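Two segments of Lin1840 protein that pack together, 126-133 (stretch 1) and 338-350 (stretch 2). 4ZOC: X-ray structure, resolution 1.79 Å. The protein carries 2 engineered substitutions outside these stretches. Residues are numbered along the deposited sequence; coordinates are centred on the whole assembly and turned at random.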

# COMPACT_ATOMS: atom_id res chain seq x y z
N ALA A 126 12.63 -23.39 -27.69
CA ALA A 126 12.78 -24.04 -26.42
C ALA A 126 12.62 -25.55 -26.63
O ALA A 126 13.41 -26.33 -26.06
CB ALA A 126 11.75 -23.55 -25.42
N THR A 127 11.66 -25.95 -27.47
CA THR A 127 11.52 -27.41 -27.76
C THR A 127 12.71 -27.93 -28.50
O THR A 127 13.07 -29.09 -28.32
CB THR A 127 10.20 -27.71 -28.48
OG1 THR A 127 10.12 -26.98 -29.73
CG2 THR A 127 9.00 -27.36 -27.58
N ALA A 128 13.28 -27.12 -29.39
CA ALA A 128 14.49 -27.52 -30.13
C ALA A 128 15.65 -27.78 -29.20
O ALA A 128 16.51 -28.61 -29.55
CB ALA A 128 14.82 -26.50 -31.20
N ASP A 129 15.63 -27.18 -27.99
CA ASP A 129 16.71 -27.37 -27.06
C ASP A 129 16.31 -28.32 -25.91
O ASP A 129 16.96 -28.38 -24.90
CB ASP A 129 17.22 -26.00 -26.56
CG ASP A 129 18.70 -25.91 -26.49
OD1 ASP A 129 19.40 -26.78 -27.07
OD2 ASP A 129 19.20 -24.97 -25.85
N GLY A 130 15.18 -29.02 -26.08
CA GLY A 130 14.79 -30.10 -25.22
C GLY A 130 13.83 -29.83 -24.06
O GLY A 130 13.63 -30.68 -23.24
N HIS A 131 13.30 -28.62 -23.99
CA HIS A 131 12.37 -28.23 -22.92
C HIS A 131 10.92 -28.55 -23.24
O HIS A 131 10.44 -28.26 -24.30
CB HIS A 131 12.49 -26.72 -22.68
CG HIS A 131 13.89 -26.25 -22.39
ND1 HIS A 131 14.57 -26.58 -21.24
CD2 HIS A 131 14.75 -25.52 -23.13
CE1 HIS A 131 15.78 -26.05 -21.27
NE2 HIS A 131 15.91 -25.42 -22.42
N HIS A 132 10.20 -29.07 -22.23
CA HIS A 132 8.80 -29.50 -22.36
C HIS A 132 7.81 -28.49 -21.83
O HIS A 132 6.68 -28.47 -22.29
CB HIS A 132 8.51 -30.76 -21.59
CG HIS A 132 9.47 -31.87 -21.94
ND1 HIS A 132 9.82 -32.85 -21.05
CD2 HIS A 132 10.15 -32.13 -23.08
CE1 HIS A 132 10.71 -33.66 -21.61
NE2 HIS A 132 10.91 -33.27 -22.85
N VAL A 133 8.19 -27.75 -20.79
CA VAL A 133 7.33 -26.77 -20.12
C VAL A 133 8.04 -25.45 -19.94
O VAL A 133 9.22 -25.44 -19.61
CB VAL A 133 7.02 -27.26 -18.63
CG1 VAL A 133 6.10 -26.34 -17.85
CG2 VAL A 133 6.43 -28.63 -18.62
N ASP A 338 0.50 -36.28 -21.74
CA ASP A 338 0.08 -35.19 -22.56
C ASP A 338 1.19 -34.72 -23.47
O ASP A 338 0.91 -34.30 -24.58
CB ASP A 338 -0.44 -34.02 -21.69
CG ASP A 338 -1.80 -34.33 -21.03
OD1 ASP A 338 -2.45 -35.36 -21.33
OD2 ASP A 338 -2.26 -33.52 -20.21
N LEU A 339 2.44 -34.78 -23.00
CA LEU A 339 3.63 -34.34 -23.78
C LEU A 339 4.16 -35.49 -24.70
O LEU A 339 5.09 -35.31 -25.47
CB LEU A 339 4.71 -33.86 -22.85
CG LEU A 339 4.39 -32.59 -22.06
CD1 LEU A 339 5.24 -32.51 -20.83
CD2 LEU A 339 4.65 -31.42 -22.98
N GLY A 340 3.55 -36.67 -24.63
CA GLY A 340 3.95 -37.78 -25.50
C GLY A 340 5.18 -38.53 -25.02
O GLY A 340 5.76 -39.34 -25.77
N LEU A 341 5.59 -38.31 -23.77
CA LEU A 341 6.86 -38.84 -23.25
C LEU A 341 6.91 -40.33 -23.17
O LEU A 341 8.00 -40.87 -23.19
CB LEU A 341 7.25 -38.19 -21.91
CG LEU A 341 7.38 -36.67 -22.08
CD1 LEU A 341 7.72 -36.13 -20.65
CD2 LEU A 341 8.42 -36.22 -23.13
N PHE A 342 5.75 -40.99 -23.00
CA PHE A 342 5.79 -42.48 -22.96
C PHE A 342 6.00 -43.15 -24.32
O PHE A 342 6.35 -44.33 -24.37
CB PHE A 342 4.55 -43.02 -22.27
CG PHE A 342 4.46 -42.64 -20.83
CD1 PHE A 342 5.31 -43.23 -19.91
CD2 PHE A 342 3.54 -41.69 -20.40
CE1 PHE A 342 5.23 -42.94 -18.60
CE2 PHE A 342 3.48 -41.37 -19.06
CZ PHE A 342 4.33 -41.97 -18.17
N GLU A 343 5.78 -42.41 -25.40
CA GLU A 343 6.05 -42.87 -26.79
C GLU A 343 7.41 -42.35 -27.26
O GLU A 343 8.17 -43.09 -27.80
CB GLU A 343 5.00 -42.43 -27.79
CG GLU A 343 3.62 -43.03 -27.62
CD GLU A 343 2.91 -42.53 -26.38
OE1 GLU A 343 2.76 -41.29 -26.20
OE2 GLU A 343 2.48 -43.41 -25.62
N ASP A 344 7.73 -41.10 -26.92
CA ASP A 344 9.01 -40.47 -27.25
C ASP A 344 9.48 -39.60 -26.11
O ASP A 344 9.05 -38.45 -25.99
CB ASP A 344 8.88 -39.62 -28.50
CG ASP A 344 10.19 -38.94 -28.91
OD1 ASP A 344 11.26 -39.24 -28.35
OD2 ASP A 344 10.15 -38.09 -29.85
N PRO A 345 10.37 -40.14 -25.28
CA PRO A 345 10.86 -39.40 -24.11
C PRO A 345 11.81 -38.25 -24.47
O PRO A 345 12.15 -37.50 -23.59
CB PRO A 345 11.58 -40.48 -23.30
CG PRO A 345 11.82 -41.61 -24.23
CD PRO A 345 10.93 -41.51 -25.37
N TYR A 346 12.25 -38.18 -25.73
CA TYR A 346 13.12 -37.12 -26.23
C TYR A 346 12.39 -36.04 -27.00
O TYR A 346 13.04 -35.14 -27.55
CB TYR A 346 14.23 -37.74 -27.13
CG TYR A 346 15.01 -38.78 -26.35
CD1 TYR A 346 15.96 -38.41 -25.43
CD2 TYR A 346 14.78 -40.16 -26.52
CE1 TYR A 346 16.61 -39.32 -24.65
CE2 TYR A 346 15.42 -41.08 -25.74
CZ TYR A 346 16.34 -40.66 -24.81
OH TYR A 346 17.01 -41.56 -24.07
N ARG A 347 11.04 -36.13 -27.04
CA ARG A 347 10.15 -35.16 -27.65
C ARG A 347 10.72 -34.56 -28.94
O ARG A 347 10.88 -33.32 -29.11
CB ARG A 347 9.74 -34.11 -26.61
CG ARG A 347 8.43 -33.49 -26.92
CD ARG A 347 7.65 -33.10 -25.70
NE ARG A 347 6.39 -32.58 -26.19
CZ ARG A 347 6.19 -31.34 -26.64
NH1 ARG A 347 7.17 -30.45 -26.67
NH2 ARG A 347 4.99 -31.02 -27.09
N GLY A 348 10.99 -35.46 -29.87
CA GLY A 348 11.30 -35.06 -31.22
C GLY A 348 12.77 -34.96 -31.57
O GLY A 348 13.10 -34.87 -32.71
N LEU A 349 13.66 -35.03 -30.59
CA LEU A 349 15.02 -34.70 -30.82
C LEU A 349 16.00 -35.86 -31.10
O LEU A 349 17.10 -35.62 -31.55
CB LEU A 349 15.54 -33.92 -29.65
CG LEU A 349 14.87 -32.58 -29.35
CD1 LEU A 349 15.79 -31.81 -28.36
CD2 LEU A 349 14.60 -31.78 -30.60
N LYS A 350 15.66 -37.08 -30.72
CA LYS A 350 16.71 -38.14 -30.62
C LYS A 350 17.43 -38.34 -31.93
O LYS A 350 18.70 -38.45 -31.94
CB LYS A 350 16.13 -39.48 -30.16
CG LYS A 350 17.18 -40.54 -29.77
CD LYS A 350 18.05 -40.08 -28.61
CE LYS A 350 18.57 -41.26 -27.79
NZ LYS A 350 20.03 -41.20 -27.62
O HOH W 1 12.04 -31.39 -27.37
O HOH W 2 9.84 -30.42 -26.00
O HOH W 3 12.80 -34.83 -23.88

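The two stretches meet through a small, largely apolar contact that has no direct hydrogen bond across it and is instead stitched together by three bridging waters. Stretch 1 leaves a helix at Asp-129 and continues as a loop, while stretch 2 folds back through successive turns, so that Ala-128 lies nearest Leu-349 and His-132 nearest Leu-339, each pair with CA atoms 7.2 Å apart. Together they bury 392 Å².

At one end, the CA-to-CB bond of Leu-349 points toward stretch 1, and its side chain packs against the backbone where the helix ends. Leu-349 CD1 lies 3.5 Å from Ala-128 O and 3.7 Å from Gly-130 N, packing a methyl against backbone rather than another side chain. The positive phi of Gly-130 suits glycine, since a CB there would be jammed against the preceding carbonyl.

At the other end, His-132 is the most extensively covered residue. Leu-341 CD2 sits over one face of its imidazole, 4.0 Å from the ring centroid, in a CH-pi contact. Leu-339 adds apolar packing, its CD1 3.8 Å from His-132 CB, and the aliphatic part of Arg-347 approaches with CD 3.7 Å from His-132 CD2.

Arg-347 is held within its own stretch by a hydrogen bond from its NE to Leu-339 O (3.1 Å), while Thr-127 CG2 meets the edge of its guanidinium, 3.7 Å from Arg-347 NH1. The turn carrying this arginine is braced by Asp-344, whose OD1 and OD2 accept hydrogen bonds from Tyr-346 N (3.0 Å) and Gly-348 N (2.8 Å).

Water supplies the polar links. Water 1 donates to both Thr-127 O and Arg-347 O, joining two acceptors that could not bond each other. Water 2 accepts from Arg-347 NH1 and donates to His-131 O, and water 3 connects His-132 NE2 with Pro-345 O.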